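Local coordinates for protein HP0035 (PDB 3F42) that probably binds DNA and alters its conformation as a homodimeric nucleoid-associated protein of the YbaB/EbfC family, with possible roles in nucleoid organisation and gene regulation, at residues G38-S43 with M71-D76; V42-L47 with K79-N84. One frame throughout, in Å; residues are numbered along the deposited sequence.

Interaction 1 (G38-S43 with M71-D76); sequences GMVSVS and MSALND
Val42 meets the helix with both of its methyl groups, each directed at a different residue of 71-76. Its CG1 lies against Leu74 CD2 at 3.7 Å, and the two side chains cross at about a right angle; Leu74 CD2 also comes within 4.1 Å of Val42 CB. The other methyl, CG2, is turned to the helix backbone: it sits 3.6 Å from Ala73 O and 4.0 Å from Ala73 CB. The first torsion of Val42 (chi1 -60°) explains the division, since it sets CG1 anti to the carbonyl carbon and leaves CG2 between the backbone N and that carbon.

Ala73 and Val42 are the closest CA pair of the two segments, 6.5 Å apart. The single methyl of Ala73 has valine methyls of two alternate strand residues around it, for Val40 CG1 touches Ala73 CB at 3.9 Å. Val40 and Val42 both direct their CB atoms at the helix, whereas that of Ser41 between them points away, as the alternation of a beta strand requires. Leu74 starts off to the flank of the interface, and only the end of its side chain swings in to Val42.

The contact is wholly apolar between side chains, and its four touching residues are buried. Leu50 of strand 50-55 also packs on Val42 and Leu74, while Leu74 packs in addition on Leu74 of the second subunit, placing this layer next to the dimer interface. The axes of strand 40-43 and helix 71-76 run at a shallow angle of 26°, with a closest approach of 8.2 Å. This is alpha/beta packing, with the central strand of a three-stranded antiparallel sheet laid along the long C-terminal helix of the YbaB/EbfC fold.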
loop_
_atom_site.group_PDB
_atom_site.type_symbol
_atom_site.label_atom_id
_atom_site.label_comp_id
_atom_site.label_asym_id
_atom_site.label_seq_id
_atom_site.Cartn_x
_atom_site.Cartn_y
_atom_site.Cartn_z
ATOM N N GLY A 38 41.403 2.408 -10.484
ATOM C CA GLY A 38 40.666 3.555 -11.015
ATOM C C GLY A 38 40.435 3.550 -12.518
ATOM O O GLY A 38 39.823 4.496 -13.046
HETATM N N MSE A 39 40.898 2.523 -13.224
HETATM C CA MSE A 39 40.727 2.447 -14.682
HETATM C C MSE A 39 39.312 2.086 -15.107
HETATM O O MSE A 39 38.957 2.228 -16.274
HETATM C CB MSE A 39 41.718 1.455 -15.300
HETATM C CG MSE A 39 43.153 1.877 -15.127
HETATM SE SE MSE A 39 44.334 0.692 -16.121
HETATM C CE MSE A 39 44.131 -0.935 -15.088
ATOM N N VAL A 40 38.518 1.585 -14.156
ATOM C CA VAL A 40 37.094 1.337 -14.425
ATOM C C VAL A 40 36.291 2.143 -13.417
ATOM O O VAL A 40 36.603 2.117 -12.241
ATOM C CB VAL A 40 36.745 -0.160 -14.323
ATOM C CG1 VAL A 40 35.217 -0.385 -14.306
ATOM C CG2 VAL A 40 37.351 -0.948 -15.481
ATOM N N SER A 41 35.250 2.842 -13.882
ATOM C CA SER A 41 34.347 3.549 -12.990
ATOM C C SER A 41 32.938 3.222 -13.442
ATOM O O SER A 41 32.629 3.327 -14.652
ATOM C CB SER A 41 34.568 5.046 -13.069
ATOM O OG SER A 41 33.810 5.674 -12.041
ATOM N N VAL A 42 32.089 2.867 -12.485
ATOM C CA VAL A 42 30.661 2.676 -12.794
ATOM C C VAL A 42 29.833 3.528 -11.855
ATOM O O VAL A 42 30.210 3.715 -10.709
ATOM C CB VAL A 42 30.196 1.217 -12.746
ATOM C CG1 VAL A 42 31.001 0.401 -13.767
ATOM C CG2 VAL A 42 30.366 0.641 -11.314
ATOM N N SER A 43 28.744 4.078 -12.369
ATOM C CA SER A 43 27.829 4.848 -11.519
ATOM C C SER A 43 26.415 4.289 -11.630
ATOM O O SER A 43 25.878 4.114 -12.726
ATOM C CB SER A 43 27.810 6.326 -11.928
ATOM O OG SER A 43 29.099 6.879 -11.758
HETATM N N MSE A 71 33.478 -6.515 -13.916
HETATM C CA MSE A 71 32.663 -7.330 -13.009
HETATM C C MSE A 71 32.855 -6.972 -11.525
HETATM O O MSE A 71 31.867 -6.952 -10.775
HETATM C CB MSE A 71 32.971 -8.801 -13.218
HETATM C CG MSE A 71 32.377 -9.290 -14.506
HETATM SE SE MSE A 71 32.555 -11.222 -14.663
HETATM C CE MSE A 71 31.433 -11.737 -13.202
ATOM N N SER A 72 34.104 -6.677 -11.121
ATOM C CA SER A 72 34.396 -6.275 -9.765
ATOM C C SER A 72 33.647 -4.968 -9.402
ATOM O O SER A 72 32.939 -4.918 -8.392
ATOM C CB SER A 72 35.918 -6.027 -9.620
ATOM O OG SER A 72 36.194 -5.638 -8.303
ATOM N N ALA A 73 33.790 -3.955 -10.253
ATOM C CA ALA A 73 33.173 -2.632 -9.962
ATOM C C ALA A 73 31.661 -2.744 -9.997
ATOM O O ALA A 73 30.966 -2.170 -9.130
ATOM C CB ALA A 73 33.634 -1.571 -10.946
ATOM N N LEU A 74 31.155 -3.483 -10.987
ATOM C CA LEU A 74 29.690 -3.613 -11.133
ATOM C C LEU A 74 29.110 -4.343 -9.940
ATOM O O LEU A 74 28.105 -3.892 -9.347
ATOM C CB LEU A 74 29.345 -4.315 -12.430
ATOM C CG LEU A 74 29.579 -3.424 -13.657
ATOM C CD1 LEU A 74 29.597 -4.316 -14.902
ATOM C CD2 LEU A 74 28.488 -2.308 -13.803
ATOM N N ASN A 75 29.720 -5.468 -9.566
ATOM C CA ASN A 75 29.204 -6.187 -8.402
ATOM C C ASN A 75 29.280 -5.367 -7.095
ATOM O O ASN A 75 28.359 -5.437 -6.267
ATOM C CB ASN A 75 29.896 -7.554 -8.267
ATOM C CG ASN A 75 29.199 -8.627 -9.055
ATOM O OD1 ASN A 75 27.976 -8.795 -8.968
ATOM N ND2 ASN A 75 29.958 -9.382 -9.809
ATOM N N ASP A 76 30.364 -4.594 -6.920
ATOM C CA ASP A 76 30.507 -3.739 -5.740
ATOM C C ASP A 76 29.338 -2.743 -5.720
ATOM O O ASP A 76 28.699 -2.535 -4.696
ATOM C CB ASP A 76 31.837 -2.985 -5.774
ATOM C CG ASP A 76 33.021 -3.840 -5.326
ATOM O OD1 ASP A 76 32.842 -5.009 -4.914
ATOM O OD2 ASP A 76 34.145 -3.325 -5.388
#

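Interaction 2 (V42-L47 with K79-N84); sequences VSFNGL and KAVEEN
Val81 projects from the helix and packs against the end of the strand and the turn after it, touching Phe44, Asn45 and Gly46 with its two methyl groups. CG1 stands anti to its own backbone N (chi1 174°) and reaches the turn: Gly46 O is 3.8 Å away, and Leu47 C is a looser neighbour at 4.3 Å. CG2 is directed back at the strand, where it lies 3.9 Å from Asn45 O and 4.0 Å from Phe44 CB. One small branched side chain therefore packs mainly on main-chain atoms and on the CB of Phe44.

Gly46 contributes through its main chain, and the closest pair of CA atoms in the contact, 6.1 Å apart, is that of Gly46 and Val81. Its carbonyl oxygen, beside the valine methyl, also accepts a hydrogen bond from Arg85 one turn further along the helix, so the polar atom is satisfied next to an apolar neighbour.

Phe44 directs its CB at the helix, and that methylene is what meets Val81; Val81 CG2 lies obliquely to the Phe44 ring. The ring also meets that of Tyr78 with planes at about 60°, and Leu50 and Leu74 pack on the phenylalanine side chain.

The turn that presents Gly46 is shaped by Asn45, whose OD1 accepts from Leu47 N at 2.9 Å, with the donor lying 47° out of the amide carbonyl plane. Asn45 ND2 in turn bonds Glu49, and Leu47 O receives Tyr78 OH of the second subunit. Near the end of the strand, the Asn45 side chain and the Leu47 backbone thus form an Asx turn, which sits on the long helix of the YbaB/EbfC fold close to the subunit interface.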
loop_
_atom_site.group_PDB
_atom_site.type_symbol
_atom_site.label_atom_id
_atom_site.label_comp_id
_atom_site.label_asym_id
_atom_site.label_seq_id
_atom_site.Cartn_x
_atom_site.Cartn_y
_atom_site.Cartn_z
ATOM N N VAL A 42 32.089 2.867 -12.485
ATOM C CA VAL A 42 30.661 2.676 -12.794
ATOM C C VAL A 42 29.833 3.528 -11.855
ATOM O O VAL A 42 30.210 3.715 -10.709
ATOM C CB VAL A 42 30.196 1.217 -12.746
ATOM C CG1 VAL A 42 31.001 0.401 -13.767
ATOM C CG2 VAL A 42 30.366 0.641 -11.314
ATOM N N SER A 43 28.744 4.078 -12.369
ATOM C CA SER A 43 27.829 4.848 -11.519
ATOM C C SER A 43 26.415 4.289 -11.630
ATOM O O SER A 43 25.878 4.114 -12.726
ATOM C CB SER A 43 27.810 6.326 -11.928
ATOM O OG SER A 43 29.099 6.879 -11.758
ATOM N N PHE A 44 25.805 4.107 -10.468
ATOM C CA PHE A 44 24.427 3.673 -10.370
ATOM C C PHE A 44 23.600 4.752 -9.723
ATOM O O PHE A 44 24.090 5.465 -8.834
ATOM C CB PHE A 44 24.343 2.465 -9.452
ATOM C CG PHE A 44 24.951 1.204 -10.036
ATOM C CD1 PHE A 44 24.178 0.370 -10.835
ATOM C CD2 PHE A 44 26.284 0.849 -9.768
ATOM C CE1 PHE A 44 24.698 -0.807 -11.374
ATOM C CE2 PHE A 44 26.815 -0.355 -10.311
ATOM C CZ PHE A 44 26.004 -1.170 -11.111
ATOM N N ASN A 45 22.332 4.806 -10.094
ATOM C CA ASN A 45 21.406 5.549 -9.235
ATOM C C ASN A 45 20.865 4.642 -8.128
ATOM O O ASN A 45 21.153 3.437 -8.084
ATOM C CB ASN A 45 20.324 6.250 -10.065
ATOM C CG ASN A 45 19.319 5.294 -10.702
ATOM O OD1 ASN A 45 19.129 4.140 -10.277
ATOM N ND2 ASN A 45 18.668 5.776 -11.757
ATOM N N GLY A 46 20.081 5.220 -7.219
ATOM C CA GLY A 46 19.615 4.488 -6.062
ATOM C C GLY A 46 18.486 3.528 -6.362
ATOM O O GLY A 46 18.029 2.806 -5.465
ATOM N N LEU A 47 18.061 3.472 -7.620
ATOM C CA LEU A 47 17.137 2.411 -8.069
ATOM C C LEU A 47 17.941 1.210 -8.544
ATOM O O LEU A 47 17.380 0.149 -8.824
ATOM C CB LEU A 47 16.259 2.882 -9.236
ATOM C CG LEU A 47 15.457 4.154 -8.964
ATOM C CD1 LEU A 47 14.574 4.500 -10.188
ATOM C CD2 LEU A 47 14.584 3.967 -7.739
ATOM N N LYS A 79 25.911 -4.535 -5.096
ATOM C CA LYS A 79 25.812 -4.928 -3.689
ATOM C C LYS A 79 25.488 -3.683 -2.834
ATOM O O LYS A 79 24.635 -3.739 -1.939
ATOM C CB LYS A 79 27.123 -5.589 -3.217
ATOM C CG LYS A 79 27.074 -6.266 -1.838
ATOM C CD LYS A 79 28.506 -6.763 -1.407
ATOM C CE LYS A 79 28.538 -7.331 0.042
ATOM N NZ LYS A 79 29.883 -7.212 0.705
ATOM N N ALA A 80 26.176 -2.571 -3.114
ATOM C CA ALA A 80 25.974 -1.342 -2.358
ATOM C C ALA A 80 24.556 -0.809 -2.474
ATOM O O ALA A 80 23.917 -0.469 -1.444
ATOM C CB ALA A 80 27.019 -0.286 -2.707
ATOM N N VAL A 81 24.042 -0.749 -3.701
ATOM C CA VAL A 81 22.694 -0.251 -3.876
ATOM C C VAL A 81 21.671 -1.192 -3.226
ATOM O O VAL A 81 20.734 -0.719 -2.555
ATOM C CB VAL A 81 22.385 -0.013 -5.351
ATOM C CG1 VAL A 81 20.920 0.376 -5.511
ATOM C CG2 VAL A 81 23.291 1.109 -5.883
ATOM N N GLU A 82 21.858 -2.493 -3.355
ATOM C CA GLU A 82 20.872 -3.432 -2.786
ATOM C C GLU A 82 20.910 -3.377 -1.253
ATOM O O GLU A 82 19.857 -3.472 -0.622
ATOM C CB GLU A 82 21.063 -4.837 -3.331
ATOM C CG GLU A 82 20.201 -5.929 -2.724
ATOM C CD GLU A 82 18.713 -5.779 -3.024
ATOM O OE1 GLU A 82 18.279 -4.848 -3.745
ATOM O OE2 GLU A 82 17.962 -6.656 -2.548
ATOM N N GLU A 83 22.120 -3.232 -0.671
ATOM C CA GLU A 83 22.222 -3.010 0.772
ATOM C C GLU A 83 21.485 -1.750 1.197
ATOM O O GLU A 83 20.715 -1.780 2.179
ATOM C CB GLU A 83 23.679 -2.988 1.223
ATOM C CG GLU A 83 24.267 -4.362 1.219
ATOM C CD GLU A 83 25.744 -4.360 1.553
ATOM O OE1 GLU A 83 26.316 -3.261 1.726
ATOM O OE2 GLU A 83 26.323 -5.457 1.633
ATOM N N ASN A 84 21.664 -0.652 0.459
ATOM C CA ASN A 84 20.880 0.566 0.739
ATOM C C ASN A 84 19.397 0.315 0.637
ATOM O O ASN A 84 18.623 0.800 1.482
ATOM C CB ASN A 84 21.196 1.745 -0.185
ATOM C CG ASN A 84 20.285 2.944 0.098
ATOM O OD1 ASN A 84 20.434 3.611 1.115
ATOM N ND2 ASN A 84 19.319 3.189 -0.770
#

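Overall arrangement
Interactions 1 and 2 join the same two elements, strand 40-45 and helix 63-93, at successive places along their length, with centres 12 Å apart. Both are buried, and they meet directly where Leu74 CD2 packs on Phe44 CZ at 3.8 Å. Their chemistry follows their place in the fold. Interaction 1 lies under the body of the sheet and is made chiefly by side-chain methyl groups, whereas interaction 2 lies where the strand runs out, so one valine rests largely on carbonyl groups and polar bonds shape the turn beside it. Each has contacts with the second subunit, in keeping with a homodimer.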